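Local coordinates for protein 3-deoxy-manno-octulosonate cytidylyltransferase (Escherichia coli, PDB 1H7E) that activates the eight-carbon sugar KDO by joining it to CMP from CTP, probably for incorporation into bacterial lipopolysaccharide, at residues R54-V59 with G64-T69; A89-N94 with G113-P118; L203-M206 with N211-T214. One frame throughout, in Å; residues are numbered along the deposited sequence.

Interaction 1: R54-V59 with G64-T69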
loop_
_atom_site.group_PDB
_atom_site.type_symbol
_atom_site.label_atom_id
_atom_site.label_comp_id
_atom_site.label_asym_id
_atom_site.label_seq_id
_atom_site.Cartn_x
_atom_site.Cartn_y
_atom_site.Cartn_z
ATOM N N ARG A 54 11.001 -1.811 -38.812
ATOM C CA ARG A 54 9.819 -2.383 -39.457
ATOM C C ARG A 54 8.557 -1.699 -38.914
ATOM O O ARG A 54 7.631 -1.377 -39.678
ATOM C CB ARG A 54 9.758 -3.903 -39.232
ATOM C CG ARG A 54 10.929 -4.671 -39.844
ATOM C CD ARG A 54 10.908 -6.162 -39.482
ATOM N NE ARG A 54 11.306 -6.421 -38.094
ATOM C CZ ARG A 54 11.566 -7.626 -37.583
ATOM N NH1 ARG A 54 11.476 -8.719 -38.337
ATOM N NH2 ARG A 54 11.915 -7.738 -36.305
ATOM N N VAL A 55 8.549 -1.439 -37.603
ATOM C CA VAL A 55 7.426 -0.775 -36.947
ATOM C C VAL A 55 7.405 0.702 -37.344
ATOM O O VAL A 55 6.342 1.262 -37.642
ATOM C CB VAL A 55 7.494 -0.921 -35.394
ATOM C CG1 VAL A 55 6.420 -0.071 -34.717
ATOM C CG2 VAL A 55 7.299 -2.357 -35.001
ATOM N N GLU A 56 8.582 1.325 -37.363
ATOM C CA GLU A 56 8.690 2.726 -37.739
ATOM C C GLU A 56 8.115 2.902 -39.137
ATOM O O GLU A 56 7.351 3.833 -39.389
ATOM C CB GLU A 56 10.143 3.157 -37.748
ATOM C CG GLU A 56 10.350 4.555 -38.297
ATOM C CD GLU A 56 11.809 4.852 -38.550
ATOM O OE1 GLU A 56 12.518 3.964 -39.086
ATOM O OE2 GLU A 56 12.245 5.967 -38.199
ATOM N N GLN A 57 8.499 2.000 -40.038
ATOM C CA GLN A 57 8.014 2.014 -41.415
ATOM C C GLN A 57 6.503 1.822 -41.479
ATOM O O GLN A 57 5.810 2.573 -42.174
ATOM C CB GLN A 57 8.710 0.926 -42.247
ATOM C CG GLN A 57 9.950 1.421 -42.979
ATOM C CD GLN A 57 9.651 2.623 -43.869
ATOM O OE1 GLN A 57 9.054 2.482 -44.946
ATOM N NE2 GLN A 57 10.040 3.819 -43.411
ATOM N N ALA A 58 6.003 0.811 -40.765
ATOM C CA ALA A 58 4.568 0.518 -40.739
ATOM C C ALA A 58 3.788 1.734 -40.244
ATOM O O ALA A 58 2.719 2.055 -40.763
ATOM C CB ALA A 58 4.290 -0.683 -39.857
ATOM N N VAL A 59 4.352 2.436 -39.266
ATOM C CA VAL A 59 3.705 3.613 -38.717
ATOM C C VAL A 59 3.669 4.763 -39.733
ATOM O O VAL A 59 2.621 5.364 -39.980
ATOM C CB VAL A 59 4.386 4.029 -37.397
ATOM C CG1 VAL A 59 3.840 5.369 -36.923
ATOM C CG2 VAL A 59 4.165 2.931 -36.333
ATOM N N GLY A 64 1.418 8.109 -39.430
ATOM C CA GLY A 64 1.604 8.464 -38.037
ATOM C C GLY A 64 3.038 8.875 -37.731
ATOM O O GLY A 64 3.950 8.623 -38.532
ATOM N N LYS A 65 3.242 9.512 -36.578
ATOM C CA LYS A 65 4.580 9.934 -36.163
ATOM C C LYS A 65 5.266 8.848 -35.339
ATOM O O LYS A 65 4.689 8.310 -34.388
ATOM C CB LYS A 65 4.508 11.214 -35.341
ATOM C CG LYS A 65 3.775 12.354 -36.016
ATOM C CD LYS A 65 3.722 13.560 -35.093
ATOM C CE LYS A 65 3.032 14.730 -35.756
ATOM N NZ LYS A 65 3.206 15.966 -34.941
ATOM N N ALA A 66 6.482 8.493 -35.742
ATOM C CA ALA A 66 7.276 7.486 -35.046
ATOM C C ALA A 66 8.608 8.120 -34.639
ATOM O O ALA A 66 9.071 9.077 -35.267
ATOM C CB ALA A 66 7.522 6.270 -35.952
ATOM N N ILE A 67 9.178 7.640 -33.539
ATOM C CA ILE A 67 10.463 8.131 -33.063
ATOM C C ILE A 67 11.237 6.898 -32.633
ATOM O O ILE A 67 10.706 6.036 -31.928
ATOM C CB ILE A 67 10.313 9.153 -31.907
ATOM C CG1 ILE A 67 11.689 9.550 -31.367
ATOM C CG2 ILE A 67 9.414 8.594 -30.807
ATOM C CD1 ILE A 67 11.666 10.755 -30.493
ATOM N N MET A 68 12.437 6.745 -33.188
ATOM C CA MET A 68 13.287 5.617 -32.865
ATOM C C MET A 68 13.934 5.866 -31.515
ATOM O O MET A 68 14.364 6.982 -31.200
ATOM C CB MET A 68 14.356 5.424 -33.935
ATOM C CG MET A 68 13.848 4.800 -35.221
ATOM S SD MET A 68 13.510 3.035 -35.071
ATOM C CE MET A 68 15.176 2.340 -34.970
ATOM N N THR A 69 13.981 4.812 -30.713
ATOM C CA THR A 69 14.549 4.889 -29.375
ATOM C C THR A 69 15.549 3.752 -29.240
ATOM O O THR A 69 15.646 2.914 -30.125
ATOM C CB THR A 69 13.429 4.761 -28.293
ATOM O OG1 THR A 69 12.694 3.546 -28.496
ATOM C CG2 THR A 69 12.454 5.936 -28.373
HETATM O O HOH W 1 11.869 8.332 -36.826
#
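E56 and V59 both send a branch to the strand with that branch anti to the backbone N: E56 through CG (chi1 173°), V59 through CG1 (chi1 172°). One helical turn apart, the two both pack on the A66 methyl. V59 CG1 lies 3.9 Å from A66 CB, an apolar contact, and E56 CG is 4.1 Å from the same CB. CG1 of V59 also lies 3.6 Å from G64 O. Beyond CG the E56 chain stays extended and crosses the M68 side chain at about a right angle, which puts E56 OE2 3.6 Å from M68 CG. A water donates to both sides, at 2.8 Å to E56 OE2 and at 3.3 Å to A66 O, so the carboxylate is linked to the strand backbone without touching it. With only a methyl at E56, as in an alanine, the water is likely to lose its carboxylate acceptor and A66 and M68 the stem that packs on them. At the other end G64 N donates to V59 O at 3.0 Å, with the nitrogen 40° out of the carbonyl plane, tying the last turn of the helix to the returning chain. The helix runs nearly antiparallel to the strand and completes the beta-alpha-beta unit of strand 45-50, helix 53-61 and strand 65-68; V59 also packs on V48. The contact is thus graded in chemistry: a valine-alanine contact with V59 buried, and a more open border where the charged carboxylate spends its aliphatic stem on packing and its oxygen on water.

Interaction 2: A89-N94 with G113-P118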
loop_
_atom_site.group_PDB
_atom_site.type_symbol
_atom_site.label_atom_id
_atom_site.label_comp_id
_atom_site.label_asym_id
_atom_site.label_seq_id
_atom_site.Cartn_x
_atom_site.Cartn_y
_atom_site.Cartn_z
ATOM N N ALA A 89 6.545 18.590 -23.865
ATOM C CA ALA A 89 5.175 18.550 -23.366
ATOM C C ALA A 89 5.206 18.740 -21.861
ATOM O O ALA A 89 6.245 18.619 -21.238
ATOM C CB ALA A 89 4.512 17.217 -23.716
ATOM N N ASP A 90 4.080 19.143 -21.295
ATOM C CA ASP A 90 3.985 19.315 -19.855
ATOM C C ASP A 90 3.494 17.984 -19.259
ATOM O O ASP A 90 3.855 17.637 -18.140
ATOM C CB ASP A 90 2.979 20.410 -19.525
ATOM C CG ASP A 90 3.361 21.755 -20.126
ATOM O OD1 ASP A 90 4.523 22.167 -19.941
ATOM O OD2 ASP A 90 2.510 22.395 -20.787
ATOM N N ILE A 91 2.674 17.257 -20.026
ATOM C CA ILE A 91 2.092 15.976 -19.597
ATOM C C ILE A 91 2.255 14.902 -20.656
ATOM O O ILE A 91 1.872 15.103 -21.807
ATOM C CB ILE A 91 0.572 16.131 -19.318
ATOM C CG1 ILE A 91 0.347 17.109 -18.154
ATOM C CG2 ILE A 91 -0.067 14.760 -19.042
ATOM C CD1 ILE A 91 -1.070 17.598 -18.033
ATOM N N TYR A 92 2.823 13.760 -20.273
ATOM C CA TYR A 92 3.028 12.648 -21.196
ATOM C C TYR A 92 2.141 11.494 -20.774
ATOM O O TYR A 92 2.165 11.082 -19.612
ATOM C CB TYR A 92 4.474 12.160 -21.156
ATOM C CG TYR A 92 5.488 13.196 -21.588
ATOM C CD1 TYR A 92 5.931 14.167 -20.700
ATOM C CD2 TYR A 92 5.987 13.209 -22.899
ATOM C CE1 TYR A 92 6.847 15.140 -21.105
ATOM C CE2 TYR A 92 6.903 14.176 -23.317
ATOM C CZ TYR A 92 7.325 15.134 -22.417
ATOM O OH TYR A 92 8.230 16.099 -22.802
ATOM N N ILE A 93 1.374 10.968 -21.714
ATOM C CA ILE A 93 0.482 9.842 -21.450
ATOM C C ILE A 93 1.095 8.650 -22.153
ATOM O O ILE A 93 1.418 8.706 -23.346
ATOM C CB ILE A 93 -0.932 10.108 -21.990
ATOM C CG1 ILE A 93 -1.567 11.249 -21.209
ATOM C CG2 ILE A 93 -1.802 8.838 -21.902
ATOM C CD1 ILE A 93 -2.778 11.821 -21.880
ATOM N N ASN A 94 1.291 7.573 -21.409
ATOM C CA ASN A 94 1.885 6.372 -21.965
ATOM C C ASN A 94 0.782 5.336 -22.133
ATOM O O ASN A 94 0.204 4.893 -21.146
ATOM C CB ASN A 94 2.949 5.859 -21.000
ATOM C CG ASN A 94 3.994 5.003 -21.674
ATOM O OD1 ASN A 94 4.556 5.386 -22.707
ATOM N ND2 ASN A 94 4.302 3.853 -21.068
ATOM N N GLY A 113 -7.923 14.617 -14.812
ATOM C CA GLY A 113 -7.450 14.494 -13.447
ATOM C C GLY A 113 -6.147 15.255 -13.251
ATOM O O GLY A 113 -5.978 15.931 -12.230
ATOM N N MET A 114 -5.232 15.144 -14.222
ATOM C CA MET A 114 -3.925 15.822 -14.173
ATOM C C MET A 114 -4.093 17.342 -14.243
ATOM O O MET A 114 -3.409 18.088 -13.537
ATOM C CB MET A 114 -3.018 15.350 -15.322
ATOM C CG MET A 114 -2.569 13.905 -15.226
ATOM S SD MET A 114 -1.458 13.686 -13.862
ATOM C CE MET A 114 0.074 14.175 -14.583
ATOM N N ARG A 115 -5.023 17.801 -15.078
ATOM C CA ARG A 115 -5.282 19.232 -15.219
ATOM C C ARG A 115 -5.995 19.832 -14.016
ATOM O O ARG A 115 -5.706 20.966 -13.640
ATOM C CB ARG A 115 -6.015 19.537 -16.538
ATOM C CG ARG A 115 -5.091 19.316 -17.730
ATOM C CD ARG A 115 -5.661 19.789 -19.035
ATOM N NE ARG A 115 -4.607 19.911 -20.045
ATOM C CZ ARG A 115 -4.706 19.472 -21.300
ATOM N NH1 ARG A 115 -5.815 18.868 -21.712
ATOM N NH2 ARG A 115 -3.699 19.642 -22.150
ATOM N N ASP A 116 -6.880 19.061 -13.380
ATOM C CA ASP A 116 -7.605 19.541 -12.208
ATOM C C ASP A 116 -6.750 19.680 -10.949
ATOM O O ASP A 116 -7.133 20.386 -10.019
ATOM C CB ASP A 116 -8.836 18.675 -11.928
ATOM C CG ASP A 116 -9.993 18.970 -12.880
ATOM O OD1 ASP A 116 -9.933 19.980 -13.625
ATOM O OD2 ASP A 116 -10.970 18.193 -12.877
ATOM N N ASP A 117 -5.611 18.993 -10.907
ATOM C CA ASP A 117 -4.699 19.075 -9.771
ATOM C C ASP A 117 -3.260 19.205 -10.301
ATOM O O ASP A 117 -2.611 18.212 -10.653
ATOM C CB ASP A 117 -4.849 17.850 -8.856
ATOM C CG ASP A 117 -3.986 17.939 -7.601
ATOM O OD1 ASP A 117 -3.227 18.922 -7.463
ATOM O OD2 ASP A 117 -4.056 17.023 -6.746
ATOM N N PRO A 118 -2.741 20.448 -10.346
ATOM C CA PRO A 118 -1.396 20.804 -10.818
ATOM C C PRO A 118 -0.253 20.176 -10.018
ATOM O O PRO A 118 0.859 20.038 -10.528
ATOM C CB PRO A 118 -1.382 22.331 -10.681
ATOM C CG PRO A 118 -2.847 22.705 -10.814
ATOM C CD PRO A 118 -3.493 21.660 -9.964
#
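Two flat groups flank the meeting of I91 with M114 and R115: the Y92 ring, on the side of the strand turned away from the helix, and the R115 guanidinium. One face of the Y92 ring carries A89 CB, 3.7 Å above the plane and offset toward the rim, while its OH is hydrogen-bonded to V87 O. The guanidinium belongs elsewhere: R115 NH2 donates to S1 O, and R115 leaves its aliphatic part to the strand, with R115 CG 4.4 Å from I91 CD1. The main touch is that of I91 CD1 on M114 CB, at 4.0 Å. I91 holds CG1 beside its backbone N (chi1 -63°) and is extended from there, which carries CD1 outward to the helix. M114 is bent at chi2 and chi3, and the two side chains slide past each other in opposite directions, so that the root of M114 rather than its thioether meets the isoleucine. M114 also packs on A177 of strand 169-179, and I91 reaches L111 one turn earlier in the helix. Consecutive strand residues therefore serve two layers: I91 and I93 face helix 104-116, whereas Y92 packs against M84 of helix 76-86. Such a strand, buried in the sheet with helices over both faces, is characteristic of the layered alpha/beta core of the GT-A-like cytidylyltransferase domain.

Interaction 3: L203-M206 with N211-T214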
loop_
_atom_site.group_PDB
_atom_site.type_symbol
_atom_site.label_atom_id
_atom_site.label_comp_id
_atom_site.label_asym_id
_atom_site.label_seq_id
_atom_site.Cartn_x
_atom_site.Cartn_y
_atom_site.Cartn_z
ATOM N N LEU A 203 6.222 0.534 -8.612
ATOM C CA LEU A 203 6.596 0.576 -7.206
ATOM C C LEU A 203 7.872 1.369 -7.028
ATOM O O LEU A 203 8.166 1.792 -5.918
ATOM C CB LEU A 203 6.721 -0.840 -6.612
ATOM C CG LEU A 203 5.385 -1.603 -6.536
ATOM C CD1 LEU A 203 5.589 -3.030 -5.975
ATOM C CD2 LEU A 203 4.393 -0.807 -5.675
ATOM N N ARG A 204 8.631 1.591 -8.110
ATOM C CA ARG A 204 9.854 2.396 -7.978
ATOM C C ARG A 204 9.464 3.822 -7.579
ATOM O O ARG A 204 10.140 4.465 -6.763
ATOM C CB ARG A 204 10.665 2.463 -9.278
ATOM C CG ARG A 204 12.006 3.172 -9.079
ATOM C CD ARG A 204 12.884 3.126 -10.317
ATOM N NE ARG A 204 12.953 1.775 -10.872
ATOM C CZ ARG A 204 13.545 1.465 -12.018
ATOM N NH1 ARG A 204 14.140 2.412 -12.731
ATOM N NH2 ARG A 204 13.466 0.231 -12.497
ATOM N N LEU A 205 8.359 4.303 -8.138
ATOM C CA LEU A 205 7.872 5.652 -7.843
ATOM C C LEU A 205 7.403 5.773 -6.387
ATOM O O LEU A 205 7.695 6.764 -5.699
ATOM C CB LEU A 205 6.712 6.004 -8.777
ATOM C CG LEU A 205 7.088 6.104 -10.264
ATOM C CD1 LEU A 205 5.807 6.200 -11.091
ATOM C CD2 LEU A 205 7.983 7.307 -10.513
ATOM N N MET A 206 6.660 4.764 -5.935
ATOM C CA MET A 206 6.143 4.750 -4.579
ATOM C C MET A 206 7.250 4.692 -3.548
ATOM O O MET A 206 7.144 5.305 -2.485
ATOM C CB MET A 206 5.159 3.602 -4.417
ATOM C CG MET A 206 3.988 3.757 -5.350
ATOM S SD MET A 206 2.714 2.613 -4.917
ATOM C CE MET A 206 1.880 3.603 -3.649
ATOM N N ASN A 211 3.520 10.399 -5.370
ATOM C CA ASN A 211 2.119 10.024 -5.350
ATOM C C ASN A 211 1.542 9.626 -6.698
ATOM O O ASN A 211 1.796 10.270 -7.712
ATOM C CB ASN A 211 1.281 11.160 -4.760
ATOM C CG ASN A 211 -0.177 10.781 -4.612
ATOM O OD1 ASN A 211 -0.497 9.762 -4.002
ATOM N ND2 ASN A 211 -1.069 11.582 -5.206
ATOM N N ILE A 212 0.764 8.548 -6.701
ATOM C CA ILE A 212 0.130 8.083 -7.920
ATOM C C ILE A 212 -1.374 8.040 -7.648
ATOM O O ILE A 212 -1.821 7.283 -6.779
ATOM C CB ILE A 212 0.611 6.677 -8.314
ATOM C CG1 ILE A 212 2.129 6.645 -8.513
ATOM C CG2 ILE A 212 -0.143 6.190 -9.561
ATOM C CD1 ILE A 212 2.656 5.214 -8.772
ATOM N N ARG A 213 -2.137 8.913 -8.311
ATOM C CA ARG A 213 -3.582 8.917 -8.139
ATOM C C ARG A 213 -4.166 7.940 -9.146
ATOM O O ARG A 213 -3.795 7.942 -10.313
ATOM C CB ARG A 213 -4.171 10.314 -8.289
ATOM C CG ARG A 213 -5.672 10.349 -7.989
ATOM C CD ARG A 213 -6.134 11.736 -7.548
ATOM N NE ARG A 213 -5.454 12.160 -6.324
ATOM C CZ ARG A 213 -5.053 13.400 -6.065
ATOM N NH1 ARG A 213 -5.271 14.382 -6.946
ATOM N NH2 ARG A 213 -4.381 13.647 -4.941
ATOM N N THR A 214 -5.094 7.104 -8.690
ATOM C CA THR A 214 -5.669 6.053 -9.523
ATOM C C THR A 214 -7.165 6.222 -9.699
ATOM O O THR A 214 -7.916 5.887 -8.778
ATOM C CB THR A 214 -5.359 4.641 -8.877
ATOM O OG1 THR A 214 -3.965 4.555 -8.567
ATOM C CG2 THR A 214 -5.652 3.513 -9.833
#
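N211 brings the chain up to I212, the residue that meets L205 and M206 of the preceding helix. Its own side chain leaves in the other direction, where N211 ND2 donates to D149 OD1. I212 then turns back to the helix. Its CG1 stands beside the backbone N (chi1 -59°) and CD1 continues in an extended line (chi2 174°), so the methyl at the far end of the chain does the touching. That methyl meets two consecutive helix residues: I212 CD1 is 4.0 Å from L205 CD1 and 4.0 Å from M206 CG. The stem of the leucine adds a further approach, with L205 CB 4.1 Å from I212 CD1. Both helix side chains cross the isoleucine at about a right angle, which makes this a point-like meeting on one methyl. M206 offers the middle of its chain; the bend at chi3 (86°) swings its CE aside. F153 of strand 150-154 touches both M206 and I212, while V122 and T124 of strand 122-129 pack on I212 as well, so the methyl contact is part of a wider apolar cluster. R213 takes no part in the helix contact; its NE is salt-bridged to D149 OD1, the same oxygen that receives N211, and T214 after it packs on T124 and C126. The arrangement is a short helix folded through a tight connection onto the strand that follows it, packing apolar side chains on strand 212-216, which runs parallel to strand 122-129 in the central sheet of the cytidylyltransferase fold.

The three contacts follow one another along the chain, each closing before the next opens, and all reach the same seven-stranded mixed sheet. Interactions 1 and 3 involve its two outermost strands within the chain, 65-68 and 212-216, on opposite sides of the chain's centre with their own centres about 30 Å apart. Interaction 2 uses the inner strand 91-94; its centre is about 25 Å from that of interaction 1 and about 15 Å from that of interaction 3. Interactions 2 and 3 touch through a salt bridge, D117 OD2 to R213 NH1 at 2.9 Å, joining the turn after helix 104-116 to strand 212-216. Separate helices thus pack on one sheet spanning the cytidylyltransferase domain.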